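PDB 6ORI: EF0056 from Enterococcus faecalis, which is of unknown molecular function but is a surface protein probably linked to biofilms, its N-terminal region apparently immunoglobulin-like and carrying a calcium ion. Local coordinates for residues 29-33 with 60-64; 207-213 with 246-252; 266-270 with 304-308. One frame throughout, in Å; residues are numbered along the deposited sequence.

Contact 1. Residues 29-33 with 60-64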
loop_
_atom_site.group_PDB
_atom_site.type_symbol
_atom_site.label_atom_id
_atom_site.label_comp_id
_atom_site.label_asym_id
_atom_site.label_seq_id
_atom_site.Cartn_x
_atom_site.Cartn_y
_atom_site.Cartn_z
ATOM N N TYR A 29 -10.141 -15.408 2.680
ATOM C CA TYR A 29 -11.500 -15.161 2.220
ATOM C C TYR A 29 -11.476 -14.676 0.764
ATOM O O TYR A 29 -10.496 -14.855 0.073
ATOM C CB TYR A 29 -12.211 -14.177 3.172
ATOM C CG TYR A 29 -12.659 -14.796 4.482
ATOM C CD1 TYR A 29 -13.596 -15.828 4.495
ATOM C CD2 TYR A 29 -12.175 -14.345 5.699
ATOM C CE1 TYR A 29 -14.049 -16.377 5.714
ATOM C CE2 TYR A 29 -12.613 -14.889 6.898
ATOM C CZ TYR A 29 -13.524 -15.919 6.897
ATOM O OH TYR A 29 -13.956 -16.464 8.093
ATOM N N ASN A 30 -12.549 -14.043 0.313
ATOM C CA ASN A 30 -12.703 -13.690 -1.086
ATOM C C ASN A 30 -12.708 -12.181 -1.321
ATOM O O ASN A 30 -13.118 -11.713 -2.372
ATOM C CB ASN A 30 -14.007 -14.276 -1.626
ATOM C CG ASN A 30 -14.181 -15.743 -1.276
ATOM O OD1 ASN A 30 -13.251 -16.546 -1.414
ATOM N ND2 ASN A 30 -15.376 -16.097 -0.808
ATOM N N PHE A 31 -12.264 -11.428 -0.334
ATOM C CA PHE A 31 -11.974 -10.001 -0.534
ATOM C C PHE A 31 -10.662 -9.908 -1.276
ATOM O O PHE A 31 -9.796 -10.770 -1.092
ATOM C CB PHE A 31 -11.885 -9.280 0.804
ATOM C CG PHE A 31 -13.157 -9.356 1.596
ATOM C CD1 PHE A 31 -13.400 -10.411 2.459
ATOM C CD2 PHE A 31 -14.123 -8.381 1.473
ATOM C CE1 PHE A 31 -14.577 -10.484 3.169
ATOM C CE2 PHE A 31 -15.293 -8.455 2.170
ATOM C CZ PHE A 31 -15.527 -9.512 3.009
ATOM N N SER A 32 -10.464 -8.886 -2.101
ATOM C CA SER A 32 -9.196 -8.749 -2.800
ATOM C C SER A 32 -8.558 -7.381 -2.705
ATOM O O SER A 32 -7.393 -7.265 -3.025
ATOM C CB SER A 32 -9.299 -9.178 -4.265
ATOM O OG SER A 32 -10.271 -8.419 -4.942
ATOM N N ASP A 33 -9.253 -6.352 -2.242
ATOM C CA ASP A 33 -8.606 -5.047 -2.151
ATOM C C ASP A 33 -9.265 -4.178 -1.106
ATOM O O ASP A 33 -10.478 -4.211 -0.911
ATOM C CB ASP A 33 -8.652 -4.345 -3.507
ATOM C CG ASP A 33 -7.514 -3.362 -3.725
ATOM O OD1 ASP A 33 -6.575 -3.252 -2.896
ATOM O OD2 ASP A 33 -7.510 -2.741 -4.818
ATOM N N ASN A 60 -14.738 -10.515 -4.424
ATOM C CA ASN A 60 -14.825 -11.331 -5.627
ATOM C C ASN A 60 -16.011 -12.273 -5.605
ATOM O O ASN A 60 -16.385 -12.812 -6.663
ATOM C CB ASN A 60 -13.552 -12.167 -5.796
ATOM C CG ASN A 60 -12.292 -11.342 -5.816
ATOM O OD1 ASN A 60 -12.315 -10.127 -6.037
ATOM N ND2 ASN A 60 -11.167 -12.006 -5.601
ATOM N N ILE A 61 -16.596 -12.458 -4.421
ATOM C CA ILE A 61 -17.777 -13.298 -4.207
ATOM C C ILE A 61 -18.697 -12.503 -3.297
ATOM O O ILE A 61 -18.223 -11.809 -2.403
ATOM C CB ILE A 61 -17.391 -14.635 -3.527
ATOM C CG1 ILE A 61 -16.436 -15.441 -4.411
ATOM C CG2 ILE A 61 -18.622 -15.468 -3.197
ATOM C CD1 ILE A 61 -17.027 -15.851 -5.756
ATOM N N ALA A 62 -20.002 -12.577 -3.521
ATOM C CA ALA A 62 -20.921 -11.794 -2.738
ATOM C C ALA A 62 -20.650 -11.972 -1.246
ATOM O O ALA A 62 -20.350 -13.072 -0.779
ATOM C CB ALA A 62 -22.352 -12.180 -3.078
ATOM N N ALA A 63 -20.707 -10.867 -0.514
ATOM C CA ALA A 63 -20.483 -10.860 0.916
ATOM C C ALA A 63 -21.603 -10.077 1.570
ATOM O O ALA A 63 -22.297 -9.302 0.926
ATOM C CB ALA A 63 -19.146 -10.229 1.251
ATOM N N SER A 64 -21.784 -10.282 2.863
ATOM C CA SER A 64 -22.864 -9.636 3.588
ATOM C C SER A 64 -22.557 -9.640 5.062
ATOM O O SER A 64 -21.583 -10.255 5.504
ATOM C CB SER A 64 -24.200 -10.349 3.346
ATOM O OG SER A 64 -24.101 -11.707 3.715
HETATM O O HOH W 1 -17.619 -13.796 0.017
#
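Asn60, just past the end of strand 50-59, makes both direct hydrogen bonds of this contact with the start of strand 31-38. Its backbone N donates to Asn30 O at 2.9 Å, and its side-chain OD1 accepts from Ser32 OG, also at 2.9 Å, so main chain and side chain grip two residues of the same partner. They lie just beyond a classic beta bulge of strands 31-38 and 50-59, in which Ser32 and Asp33 both face Lys58. Asn60 ND2 turns to Lys289 O, in the loop that also supplies Ala291 N to Asn30 OD1. Ile61 then lies against the amide of Asn30, with its CB 3.7 Å from Asn30 ND2. At Ala62 the loop swings away, and the gap is filled by water 1, which donates to Ala62 O at 2.9 Å and accepts a weak bond from Asn30 ND2 at 3.3 Å. Ala63 comes back toward the strand and sets its CB 4.1 Å from Phe31 CZ, at the tip of a buried ring that also meets Trp68 and Tyr118 edge-to-face. With 258 Å² buried, the contact is small and mainly polar: one backbone amide and one serine hydroxyl hold the loop at Asn60, Ile61 N is buried without a partner, and one methyl against the tip of a phenylalanine ring gives an apolar hold further along.

Contact 2. Residues 207-213 with 246-252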
loop_
_atom_site.group_PDB
_atom_site.type_symbol
_atom_site.label_atom_id
_atom_site.label_comp_id
_atom_site.label_asym_id
_atom_site.label_seq_id
_atom_site.Cartn_x
_atom_site.Cartn_y
_atom_site.Cartn_z
ATOM N N ASN A 207 -3.731 4.815 -21.727
ATOM C CA ASN A 207 -4.517 4.058 -20.755
ATOM C C ASN A 207 -4.655 4.805 -19.452
ATOM O O ASN A 207 -4.536 4.209 -18.362
ATOM C CB ASN A 207 -3.861 2.701 -20.537
ATOM C CG ASN A 207 -3.581 1.986 -21.856
ATOM O OD1 ASN A 207 -2.441 1.938 -22.314
ATOM N ND2 ASN A 207 -4.622 1.483 -22.502
ATOM N N SER A 208 -4.945 6.099 -19.538
ATOM C CA SER A 208 -4.911 6.958 -18.362
ATOM C C SER A 208 -6.128 6.829 -17.440
ATOM O O SER A 208 -6.129 7.436 -16.367
ATOM C CB SER A 208 -4.807 8.397 -18.805
ATOM O OG SER A 208 -5.918 8.693 -19.620
ATOM N N ASP A 209 -7.135 6.046 -17.849
ATOM C CA ASP A 209 -8.338 5.813 -17.055
ATOM C C ASP A 209 -8.483 4.350 -16.654
ATOM O O ASP A 209 -9.594 3.919 -16.294
ATOM C CB ASP A 209 -9.574 6.252 -17.847
ATOM C CG ASP A 209 -9.726 5.527 -19.173
ATOM O OD1 ASP A 209 -8.803 4.778 -19.581
ATOM O OD2 ASP A 209 -10.791 5.715 -19.817
ATOM N N GLN A 210 -7.392 3.584 -16.670
ATOM C CA GLN A 210 -7.474 2.157 -16.387
ATOM C C GLN A 210 -7.133 1.768 -14.953
ATOM O O GLN A 210 -7.579 0.717 -14.463
ATOM C CB GLN A 210 -6.608 1.375 -17.375
ATOM C CG GLN A 210 -7.112 1.482 -18.796
ATOM C CD GLN A 210 -8.522 0.993 -18.918
ATOM O OE1 GLN A 210 -8.824 -0.147 -18.561
ATOM N NE2 GLN A 210 -9.416 1.869 -19.358
ATOM N N PHE A 211 -6.365 2.611 -14.274
ATOM C CA PHE A 211 -5.992 2.354 -12.886
ATOM C C PHE A 211 -6.530 3.428 -11.976
ATOM O O PHE A 211 -6.591 4.604 -12.348
ATOM C CB PHE A 211 -4.481 2.224 -12.767
ATOM C CG PHE A 211 -3.976 1.012 -13.456
ATOM C CD1 PHE A 211 -4.063 -0.213 -12.851
ATOM C CD2 PHE A 211 -3.451 1.080 -14.732
ATOM C CE1 PHE A 211 -3.624 -1.352 -13.486
ATOM C CE2 PHE A 211 -3.033 -0.050 -15.365
ATOM C CZ PHE A 211 -3.126 -1.273 -14.745
ATOM N N LYS A 212 -6.943 3.009 -10.784
ATOM C CA LYS A 212 -7.472 3.889 -9.774
ATOM C C LYS A 212 -6.448 4.280 -8.720
ATOM O O LYS A 212 -6.479 5.386 -8.203
ATOM C CB LYS A 212 -8.679 3.213 -9.132
ATOM C CG LYS A 212 -9.494 4.160 -8.270
ATOM C CD LYS A 212 -10.577 3.477 -7.475
ATOM C CE LYS A 212 -11.642 2.880 -8.349
ATOM N NZ LYS A 212 -12.386 3.859 -9.194
ATOM N N HIS A 213 -5.527 3.376 -8.396
ATOM C CA HIS A 213 -4.611 3.596 -7.296
ATOM C C HIS A 213 -3.433 2.637 -7.382
ATOM O O HIS A 213 -3.545 1.534 -7.905
ATOM C CB HIS A 213 -5.371 3.382 -5.976
ATOM C CG HIS A 213 -4.629 3.789 -4.743
ATOM N ND1 HIS A 213 -4.343 5.101 -4.435
ATOM C CD2 HIS A 213 -4.135 3.049 -3.727
ATOM C CE1 HIS A 213 -3.704 5.147 -3.279
ATOM N NE2 HIS A 213 -3.579 3.919 -2.823
ATOM N N LEU A 246 -1.727 -2.652 -7.662
ATOM C CA LEU A 246 -2.468 -1.789 -8.569
ATOM C C LEU A 246 -3.944 -2.097 -8.477
ATOM O O LEU A 246 -4.361 -3.251 -8.662
ATOM C CB LEU A 246 -1.984 -1.977 -10.012
ATOM C CG LEU A 246 -0.500 -1.696 -10.206
ATOM C CD1 LEU A 246 -0.121 -2.016 -11.623
ATOM C CD2 LEU A 246 -0.175 -0.272 -9.909
ATOM N N THR A 247 -4.714 -1.077 -8.141
ATOM C CA THR A 247 -6.168 -1.142 -8.048
ATOM C C THR A 247 -6.714 -0.644 -9.378
ATOM O O THR A 247 -6.426 0.499 -9.772
ATOM C CB THR A 247 -6.606 -0.211 -6.918
ATOM O OG1 THR A 247 -6.015 -0.646 -5.677
ATOM C CG2 THR A 247 -8.121 -0.109 -6.811
ATOM N N LYS A 248 -7.494 -1.464 -10.057
ATOM C CA LYS A 248 -8.034 -1.072 -11.343
ATOM C C LYS A 248 -9.274 -0.197 -11.238
ATOM O O LYS A 248 -9.977 -0.196 -10.235
ATOM C CB LYS A 248 -8.392 -2.312 -12.150
ATOM C CG LYS A 248 -7.204 -3.183 -12.511
ATOM C CD LYS A 248 -7.658 -4.380 -13.380
ATOM C CE LYS A 248 -6.520 -5.303 -13.715
ATOM N NZ LYS A 248 -6.979 -6.357 -14.676
ATOM N N GLU A 249 -9.537 0.535 -12.305
ATOM C CA GLU A 249 -10.773 1.281 -12.458
ATOM C C GLU A 249 -11.881 0.360 -12.978
ATOM O O GLU A 249 -13.001 0.359 -12.452
ATOM C CB GLU A 249 -10.526 2.446 -13.425
ATOM C CG GLU A 249 -11.720 3.364 -13.635
ATOM C CD GLU A 249 -12.044 4.195 -12.418
ATOM O OE1 GLU A 249 -11.177 4.319 -11.515
ATOM O OE2 GLU A 249 -13.173 4.724 -12.365
ATOM N N LYS A 250 -11.570 -0.418 -14.009
ATOM C CA LYS A 250 -12.509 -1.369 -14.618
ATOM C C LYS A 250 -11.811 -2.747 -14.721
ATOM O O LYS A 250 -11.367 -3.264 -13.706
ATOM C CB LYS A 250 -12.985 -0.861 -15.980
ATOM C CG LYS A 250 -13.763 0.446 -15.916
ATOM C CD LYS A 250 -15.175 0.227 -15.442
ATOM C CE LYS A 250 -16.187 0.944 -16.335
ATOM N NZ LYS A 250 -15.815 2.357 -16.630
ATOM N N ASN A 251 -11.678 -3.313 -15.925
ATOM C CA ASN A 251 -11.180 -4.671 -16.103
ATOM C C ASN A 251 -10.044 -4.718 -17.143
ATOM O O ASN A 251 -10.062 -5.533 -18.069
ATOM C CB ASN A 251 -12.319 -5.628 -16.501
ATOM C CG ASN A 251 -12.923 -5.290 -17.834
ATOM O OD1 ASN A 251 -12.967 -4.138 -18.237
ATOM N ND2 ASN A 251 -13.353 -6.315 -18.553
ATOM N N PHE A 252 -9.059 -3.847 -16.976
ATOM C CA PHE A 252 -7.943 -3.716 -17.924
ATOM C C PHE A 252 -7.338 -5.039 -18.358
ATOM O O PHE A 252 -7.088 -5.930 -17.548
ATOM C CB PHE A 252 -6.847 -2.872 -17.275
ATOM C CG PHE A 252 -5.669 -2.572 -18.171
ATOM C CD1 PHE A 252 -5.833 -1.820 -19.316
ATOM C CD2 PHE A 252 -4.412 -3.017 -17.840
ATOM C CE1 PHE A 252 -4.751 -1.507 -20.120
ATOM C CE2 PHE A 252 -3.317 -2.705 -18.634
ATOM C CZ PHE A 252 -3.496 -1.959 -19.769
HETATM O O HOH W 2 -9.312 -0.990 -15.751
HETATM O O HOH W 3 -13.998 1.594 -10.328
HETATM O O HOH W 4 -3.418 -0.043 -4.871
#
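Asn207 opens a type I turn that runs to Gln210 and leads into strand 211-221; its ND2 lies at the ring edge of Phe252, 3.8 Å from CE1, and bonds to Ser257 O. Asp209 OD1 takes a 3.0 Å hydrogen bond from Gln210 NE2. Gln210 O receives Glu249 N at 2.9 Å, almost straight, and water 2 ties Gln210 O and OE1 to the backbone N atoms of Lys250 and Phe252. Phe211 forms a non-hydrogen-bonded antiparallel pair with Lys248, and its ring points an edge at the face of Phe252 in an offset edge-to-face pair, centroids 5.4 Å apart and planes at 63°. Its CE1 also packs on Leu246 CB at 3.9 Å. Lys212 and His213 both face Thr247 in a classic beta bulge: Thr247 O accepts Lys212 N at 2.8 Å and, weakly, His213 N at 3.3 Å. Lys212 points its CA-to-CB bond toward 246-252, and its NZ forms a 2.7 Å salt bridge to Glu249 OE1. Thr247 N donates to His213 O at 2.9 Å, completing this antiparallel hydrogen-bonded pair. The bulged ladder lies at the open end of the pair 211-221 and 239-248, along one edge of a five-stranded antiparallel sheet: strand 340-348 flanks 239-248, with Ile340 against Phe211 and Leu246, while strand 31-38 packs on His213 and Thr247.

Contact 3. Residues 266-270 with 304-308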
loop_
_atom_site.group_PDB
_atom_site.type_symbol
_atom_site.label_atom_id
_atom_site.label_comp_id
_atom_site.label_asym_id
_atom_site.label_seq_id
_atom_site.Cartn_x
_atom_site.Cartn_y
_atom_site.Cartn_z
ATOM N N ASN A 266 8.783 -0.399 -12.811
ATOM C CA ASN A 266 9.792 0.473 -12.202
ATOM C C ASN A 266 9.792 0.360 -10.703
ATOM O O ASN A 266 8.733 0.201 -10.087
ATOM C CB ASN A 266 9.555 1.970 -12.523
ATOM C CG ASN A 266 9.636 2.279 -13.972
ATOM O OD1 ASN A 266 10.689 2.716 -14.448
ATOM N ND2 ASN A 266 8.560 2.050 -14.695
ATOM N N TYR A 267 10.972 0.486 -10.111
ATOM C CA TYR A 267 11.134 0.365 -8.672
ATOM C C TYR A 267 12.277 1.268 -8.267
ATOM O O TYR A 267 13.227 1.476 -9.018
ATOM C CB TYR A 267 11.361 -1.110 -8.270
ATOM C CG TYR A 267 12.323 -1.813 -9.209
ATOM C CD1 TYR A 267 11.893 -2.387 -10.379
ATOM C CD2 TYR A 267 13.676 -1.852 -8.936
ATOM C CE1 TYR A 267 12.788 -2.984 -11.281
ATOM C CE2 TYR A 267 14.566 -2.439 -9.810
ATOM C CZ TYR A 267 14.123 -2.997 -10.984
ATOM O OH TYR A 267 15.022 -3.559 -11.872
ATOM N N LYS A 268 12.161 1.809 -7.072
ATOM C CA LYS A 268 13.163 2.696 -6.507
ATOM C C LYS A 268 13.333 2.362 -5.054
ATOM O O LYS A 268 12.353 2.238 -4.306
ATOM C CB LYS A 268 12.752 4.163 -6.648
ATOM C CG LYS A 268 13.836 5.151 -6.191
ATOM C CD LYS A 268 13.364 6.597 -6.362
ATOM C CE LYS A 268 14.503 7.589 -6.146
ATOM N NZ LYS A 268 15.095 7.465 -4.789
ATOM N N ILE A 269 14.570 2.163 -4.623
ATOM C CA ILE A 269 14.822 1.880 -3.217
ATOM C C ILE A 269 15.705 2.952 -2.615
ATOM O O ILE A 269 16.569 3.527 -3.280
ATOM C CB ILE A 269 15.427 0.480 -2.983
ATOM C CG1 ILE A 269 16.915 0.426 -3.362
ATOM C CG2 ILE A 269 14.616 -0.577 -3.743
ATOM C CD1 ILE A 269 17.634 -0.797 -2.832
ATOM N N ASP A 270 15.468 3.184 -1.335
ATOM C CA ASP A 270 16.140 4.214 -0.577
ATOM C C ASP A 270 17.648 4.148 -0.824
ATOM O O ASP A 270 18.247 3.088 -0.749
ATOM C CB ASP A 270 15.843 3.979 0.913
ATOM C CG ASP A 270 16.218 5.155 1.779
ATOM O OD1 ASP A 270 17.421 5.461 1.917
ATOM O OD2 ASP A 270 15.289 5.762 2.330
ATOM N N ASP A 304 15.562 -11.827 -12.759
ATOM C CA ASP A 304 16.609 -11.153 -12.003
ATOM C C ASP A 304 16.594 -9.699 -12.426
ATOM O O ASP A 304 16.585 -9.418 -13.623
ATOM C CB ASP A 304 17.970 -11.747 -12.358
ATOM C CG ASP A 304 18.116 -13.179 -11.916
ATOM O OD1 ASP A 304 17.862 -13.472 -10.723
ATOM O OD2 ASP A 304 18.491 -14.011 -12.770
ATOM N N LEU A 305 16.604 -8.787 -11.464
ATOM C CA LEU A 305 16.554 -7.343 -11.705
ATOM C C LEU A 305 17.840 -6.648 -11.326
ATOM O O LEU A 305 18.620 -7.150 -10.494
ATOM C CB LEU A 305 15.428 -6.731 -10.878
ATOM C CG LEU A 305 14.032 -7.258 -11.196
ATOM C CD1 LEU A 305 13.021 -6.558 -10.285
ATOM C CD2 LEU A 305 13.641 -7.083 -12.652
ATOM N N ALA A 306 18.054 -5.463 -11.893
ATOM C CA ALA A 306 19.182 -4.614 -11.527
ATOM C C ALA A 306 18.706 -3.292 -10.963
ATOM O O ALA A 306 17.562 -2.866 -11.185
ATOM C CB ALA A 306 20.034 -4.355 -12.749
ATOM N N ILE A 307 19.584 -2.602 -10.256
ATOM C CA ILE A 307 19.358 -1.206 -9.900
ATOM C C ILE A 307 20.619 -0.442 -10.209
ATOM O O ILE A 307 21.687 -1.022 -10.374
ATOM C CB ILE A 307 19.004 -0.982 -8.420
ATOM C CG1 ILE A 307 20.035 -1.643 -7.508
ATOM C CG2 ILE A 307 17.556 -1.402 -8.146
ATOM C CD1 ILE A 307 19.828 -1.285 -6.049
ATOM N N GLU A 308 20.463 0.866 -10.298
ATOM C CA GLU A 308 21.555 1.778 -10.601
ATOM C C GLU A 308 22.376 1.955 -9.335
ATOM O O GLU A 308 21.860 2.382 -8.296
ATOM C CB GLU A 308 20.980 3.115 -11.040
ATOM C CG GLU A 308 22.053 4.191 -11.296
ATOM C CD GLU A 308 23.068 3.738 -12.315
ATOM O OE1 GLU A 308 22.674 3.555 -13.481
ATOM O OE2 GLU A 308 24.254 3.535 -11.964
HETATM O O HOH W 5 16.437 -4.451 -14.032
#
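Two isoleucines and a tyrosine ring form the apolar centre here: Ile269 CD1 meets Ile307 CD1 at 3.9 Å, and Tyr267 CE2 lies 3.6 Å from Ile307 CG2, which sits at the ring edge. On the other side of the ring, Tyr267 CE1 touches Leu305 CD1 at 3.7 Å. Tyr267 and Ile269, two apart on a beta strand, both point their CA-to-CB bonds toward the loop, whereas Lys268 between them points away and makes a cation-pi contact with Phe197. The strand, 264-269, is an inner member of a four-stranded antiparallel sheet, and the loop follows strand 300-304, an outermost strand of a five-stranded one. The contact thus links one sheet to the loop leaving the other, consistent with an immunoglobulin-like beta sandwich. Leu305 and Ile307 also lean on Ile280, and Ile269 on Val277, of strand 277-284. Leu305 also reaches Ile321 of strand 318-322, and the Tyr267 ring meets that of Tyr344. Toward the outside, the Tyr267 hydroxyl emerges from this apolar setting beside the loop backbone, its OH 3.3 Å from Leu305 CB. That OH donates to Ala306 O at 2.7 Å, and water 5 completes the polar edge by donating to Tyr267 OH at 2.7 Å and accepting from Ala306 N at 2.9 Å.

The three contacts follow one another along the chain. Contact 1 lies at the start of strand 31-38 in the ten-stranded sheet, contact 2 within the five-stranded sheet, and contact 3 between the four-stranded sheet and the loop after strand 300-304. Contacts 1 and 2 have centres 19 Å apart and touch through a probable hydrogen bond between Asp33 OD2 and Thr247 OG1, 2.7 Å apart, so strand 31-38 and strand 239-248 meet where the two halves adjoin. Contact 3 is centred 24 Å from contact 2 and 33 Å from contact 1, across the centre of the chain from the latter. Together they sample that junction and the second half's packing, consistent with two domains.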